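Local coordinates for protein muconate lactonizing enzyme (Corynebacterium glutamicum, PDB 3I4K) that belongs to the muconate lactonizing enzyme group of the enolase superfamily and binds a magnesium ion in its barrel domain, at residues K137-L149 and R159-K171. Sequence-based numbering, arbitrary orientation.
Sequences KVDVTWALGVLPL and RIEEFGNRSFKLK. With ACY (acetic acid), chain I.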
# COMPACT_ATOMS: atom_id res chain seq x y z
N LYS A 137 -4.08 -6.96 19.30
CA LYS A 137 -2.95 -7.02 20.22
C LYS A 137 -1.72 -7.54 19.48
O LYS A 137 -1.83 -8.39 18.59
CB LYS A 137 -3.27 -7.93 21.41
CG LYS A 137 -3.36 -9.39 21.05
CD LYS A 137 -3.66 -10.24 22.27
CE LYS A 137 -3.71 -11.72 21.91
NZ LYS A 137 -3.81 -12.60 23.10
N VAL A 138 -0.55 -7.04 19.86
CA VAL A 138 0.70 -7.44 19.22
C VAL A 138 1.75 -7.88 20.23
O VAL A 138 1.67 -7.55 21.41
CB VAL A 138 1.30 -6.28 18.38
CG1 VAL A 138 0.34 -5.87 17.27
CG2 VAL A 138 1.59 -5.08 19.28
N ASP A 139 2.73 -8.64 19.76
CA ASP A 139 3.80 -9.05 20.65
C ASP A 139 4.77 -7.88 20.74
O ASP A 139 4.88 -7.06 19.82
CB ASP A 139 4.50 -10.29 20.11
CG ASP A 139 3.62 -11.53 20.21
OD1 ASP A 139 3.01 -11.74 21.28
OD2 ASP A 139 3.53 -12.29 19.22
N VAL A 140 5.47 -7.79 21.87
CA VAL A 140 6.40 -6.70 22.09
C VAL A 140 7.76 -7.21 22.54
O VAL A 140 7.87 -7.93 23.53
CB VAL A 140 5.85 -5.70 23.14
CG1 VAL A 140 6.84 -4.54 23.35
CG2 VAL A 140 4.51 -5.16 22.68
N THR A 141 8.78 -6.84 21.77
CA THR A 141 10.15 -7.20 22.06
C THR A 141 10.69 -6.05 22.91
O THR A 141 10.47 -4.89 22.58
CB THR A 141 11.01 -7.29 20.76
OG1 THR A 141 10.49 -8.32 19.91
CG2 THR A 141 12.46 -7.59 21.09
N TRP A 142 11.37 -6.38 24.00
CA TRP A 142 11.93 -5.34 24.87
C TRP A 142 13.39 -5.09 24.51
O TRP A 142 14.19 -6.02 24.46
CB TRP A 142 11.80 -5.74 26.35
CG TRP A 142 12.39 -4.73 27.33
CD1 TRP A 142 13.58 -4.84 27.99
CD2 TRP A 142 11.84 -3.46 27.70
NE1 TRP A 142 13.81 -3.70 28.75
CE2 TRP A 142 12.75 -2.84 28.59
CE3 TRP A 142 10.66 -2.77 27.37
CZ2 TRP A 142 12.53 -1.58 29.15
CZ3 TRP A 142 10.43 -1.50 27.93
CH2 TRP A 142 11.37 -0.92 28.81
N ALA A 143 13.72 -3.83 24.24
CA ALA A 143 15.09 -3.46 23.88
C ALA A 143 15.84 -2.84 25.06
O ALA A 143 15.32 -1.98 25.76
CB ALA A 143 15.07 -2.49 22.71
N LEU A 144 17.06 -3.30 25.28
CA LEU A 144 17.89 -2.75 26.34
C LEU A 144 18.95 -1.89 25.69
O LEU A 144 19.56 -2.29 24.70
CB LEU A 144 18.58 -3.87 27.12
CG LEU A 144 17.77 -4.83 28.00
CD1 LEU A 144 17.11 -5.89 27.13
CD2 LEU A 144 18.70 -5.47 29.02
N GLY A 145 19.17 -0.69 26.23
CA GLY A 145 20.22 0.16 25.70
C GLY A 145 21.51 -0.54 26.09
O GLY A 145 21.46 -1.60 26.72
N VAL A 146 22.67 0.01 25.73
CA VAL A 146 23.93 -0.63 26.09
C VAL A 146 24.04 -0.62 27.62
O VAL A 146 23.99 0.43 28.25
CB VAL A 146 25.14 0.09 25.44
CG1 VAL A 146 25.10 1.58 25.76
CG2 VAL A 146 26.44 -0.53 25.92
N LEU A 147 24.17 -1.81 28.20
CA LEU A 147 24.25 -1.98 29.66
C LEU A 147 25.29 -3.02 30.02
O LEU A 147 25.55 -3.94 29.24
CB LEU A 147 22.92 -2.47 30.23
CG LEU A 147 21.63 -1.66 30.12
CD1 LEU A 147 20.43 -2.60 30.16
CD2 LEU A 147 21.57 -0.65 31.26
N PRO A 148 25.87 -2.92 31.22
CA PRO A 148 26.87 -3.90 31.65
C PRO A 148 26.20 -5.27 31.75
O PRO A 148 24.99 -5.35 31.98
CB PRO A 148 27.32 -3.36 33.01
CG PRO A 148 27.13 -1.87 32.87
CD PRO A 148 25.79 -1.79 32.16
N LEU A 149 26.98 -6.34 31.60
CA LEU A 149 26.44 -7.69 31.66
C LEU A 149 25.46 -8.00 32.78
O LEU A 149 24.37 -8.53 32.54
CB LEU A 149 27.58 -8.71 31.73
CG LEU A 149 27.09 -10.15 31.97
CD1 LEU A 149 26.22 -10.60 30.82
CD2 LEU A 149 28.29 -11.07 32.13
N ARG A 159 12.00 -7.92 33.58
CA ARG A 159 11.04 -7.79 32.49
C ARG A 159 10.25 -9.08 32.27
O ARG A 159 9.03 -9.05 32.11
CB ARG A 159 11.75 -7.40 31.19
CG ARG A 159 12.36 -6.00 31.19
CD ARG A 159 11.31 -4.91 31.33
NE ARG A 159 10.23 -5.06 30.36
CZ ARG A 159 9.31 -4.13 30.12
NH1 ARG A 159 9.34 -2.98 30.77
NH2 ARG A 159 8.36 -4.36 29.21
N ILE A 160 10.94 -10.22 32.26
CA ILE A 160 10.27 -11.49 32.05
C ILE A 160 9.17 -11.69 33.07
O ILE A 160 8.02 -11.98 32.73
CB ILE A 160 11.26 -12.68 32.15
CG1 ILE A 160 12.21 -12.67 30.95
CG2 ILE A 160 10.49 -13.99 32.23
CD1 ILE A 160 13.25 -13.77 30.98
N GLU A 161 9.52 -11.51 34.34
CA GLU A 161 8.59 -11.70 35.44
C GLU A 161 7.49 -10.66 35.55
O GLU A 161 6.37 -10.99 35.96
CB GLU A 161 9.38 -11.77 36.75
CG GLU A 161 9.37 -13.15 37.39
CD GLU A 161 8.02 -13.49 37.99
OE1 GLU A 161 7.66 -12.87 39.02
OE2 GLU A 161 7.31 -14.36 37.44
N GLU A 162 7.77 -9.42 35.18
CA GLU A 162 6.77 -8.37 35.31
C GLU A 162 5.95 -8.01 34.08
O GLU A 162 4.84 -7.51 34.21
CB GLU A 162 7.42 -7.10 35.86
CG GLU A 162 6.44 -5.98 36.13
CD GLU A 162 7.11 -4.70 36.59
OE1 GLU A 162 6.39 -3.72 36.87
OE2 GLU A 162 8.36 -4.67 36.68
N PHE A 163 6.48 -8.25 32.88
CA PHE A 163 5.75 -7.91 31.67
C PHE A 163 5.56 -9.07 30.70
O PHE A 163 4.76 -8.99 29.76
CB PHE A 163 6.41 -6.72 30.99
CG PHE A 163 6.26 -5.43 31.76
CD1 PHE A 163 5.06 -4.73 31.72
CD2 PHE A 163 7.29 -4.96 32.56
CE1 PHE A 163 4.89 -3.57 32.48
CE2 PHE A 163 7.13 -3.81 33.33
CZ PHE A 163 5.93 -3.12 33.29
N GLY A 164 6.31 -10.15 30.92
CA GLY A 164 6.19 -11.33 30.08
C GLY A 164 6.86 -11.33 28.71
O GLY A 164 6.60 -12.22 27.91
N ASN A 165 7.73 -10.35 28.44
CA ASN A 165 8.40 -10.29 27.14
C ASN A 165 9.10 -11.61 26.85
O ASN A 165 9.86 -12.12 27.68
CB ASN A 165 9.42 -9.16 27.09
CG ASN A 165 8.83 -7.82 27.49
OD1 ASN A 165 8.85 -7.44 28.66
ND2 ASN A 165 8.29 -7.11 26.51
N ARG A 166 8.84 -12.17 25.67
CA ARG A 166 9.43 -13.43 25.27
C ARG A 166 10.64 -13.20 24.36
O ARG A 166 11.33 -14.15 23.98
CB ARG A 166 8.38 -14.27 24.54
CG ARG A 166 7.01 -14.23 25.19
CD ARG A 166 6.34 -15.59 25.11
NE ARG A 166 7.19 -16.62 25.71
CZ ARG A 166 6.89 -17.92 25.75
NH1 ARG A 166 5.76 -18.36 25.21
NH2 ARG A 166 7.72 -18.77 26.33
N SER A 167 10.88 -11.95 24.00
CA SER A 167 12.01 -11.59 23.15
C SER A 167 12.66 -10.29 23.63
O SER A 167 11.97 -9.35 24.05
CB SER A 167 11.57 -11.45 21.68
OG SER A 167 10.81 -10.27 21.48
N PHE A 168 13.99 -10.26 23.54
CA PHE A 168 14.77 -9.10 23.96
C PHE A 168 15.79 -8.68 22.91
O PHE A 168 16.45 -9.51 22.28
CB PHE A 168 15.47 -9.42 25.28
CG PHE A 168 14.53 -9.58 26.44
CD1 PHE A 168 14.07 -8.46 27.12
CD2 PHE A 168 14.07 -10.84 26.81
CE1 PHE A 168 13.16 -8.59 28.17
CE2 PHE A 168 13.16 -10.98 27.84
CZ PHE A 168 12.70 -9.85 28.53
N LYS A 169 15.91 -7.37 22.73
CA LYS A 169 16.84 -6.78 21.77
C LYS A 169 17.94 -6.03 22.55
O LYS A 169 17.65 -5.16 23.37
CB LYS A 169 16.08 -5.82 20.86
CG LYS A 169 16.91 -4.94 19.96
CD LYS A 169 15.99 -4.01 19.20
CE LYS A 169 16.72 -2.83 18.62
NZ LYS A 169 15.80 -2.04 17.76
N LEU A 170 19.19 -6.39 22.28
CA LEU A 170 20.35 -5.79 22.94
C LEU A 170 21.13 -4.83 22.03
O LEU A 170 21.73 -5.25 21.04
CB LEU A 170 21.31 -6.88 23.42
CG LEU A 170 20.73 -7.94 24.36
CD1 LEU A 170 21.67 -9.12 24.47
CD2 LEU A 170 20.49 -7.30 25.71
N LYS A 171 21.12 -3.55 22.37
CA LYS A 171 21.85 -2.56 21.59
C LYS A 171 23.35 -2.78 21.82
O LYS A 171 23.76 -3.18 22.91
CB LYS A 171 21.44 -1.14 22.00
CG LYS A 171 20.04 -0.72 21.52
CD LYS A 171 19.56 0.57 22.19
CE LYS A 171 18.34 1.20 21.48
NZ LYS A 171 17.08 0.39 21.47
C ACY I . 16.52 1.71 16.60
O ACY I . 17.49 1.97 15.91
OXT ACY I . 15.94 0.51 16.51
CH3 ACY I . 15.97 2.72 17.57
O HOH W 1 6.91 -10.72 23.89
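Trp142 and Arg159 stack flat across a beta-alpha-beta unit, the first strand-helix-strand step of the enolase-type barrel. The guanidinium plane lies 8° from the indole plane, with CZ of Arg159 3.5 Å from the centroid of the six-membered ring of Trp142, a cation-pi contact, while CD sits over the five-membered ring. Two bends in the arginine chain, at chi2 -63° and chi3 -51°, fold it over the indole, and CD2 of Phe163 lies over the centre of the opposite guanidinium face.

Hydrogen bonds at its rim hold the guanidinium flat on the indole. NE and NH2 of Arg159 both grip OD1 of Asn165 side-on, close to the guanidinium plane, each at 3.2 Å, and the ND2 of the same amide reaches Val140 O at 3.1 Å, from above the carbonyl plane. Gln334 takes a further bond from NH2, and Glu155 accepts from the indole NE1. The hydroxyls of Thr141 and Ser167 share a short hydrogen bond, OG1 to OG 2.5 Å, in which either could be the donor.

The parallel strands are joined by four backbone bonds, from Trp142 N to Ser167 O through to Lys171 N to Leu144 O. On the face that carries Trp142, Phe168 and Leu144, the Phe168 ring meets the indole rim to rim, with CD1 3.6 Å from Trp142 CB, and Leu144 lies alongside Leu170.

Lys169, extended past Ala143, bonds through NZ to the acetic acid and forms salt bridges with Glu226, a magnesium ligand, and Glu329. The sandwiched, rim-bonded arginine thus ties the end of its helix to the strand pair, while Lys169 carries its amine to the acidic metal site.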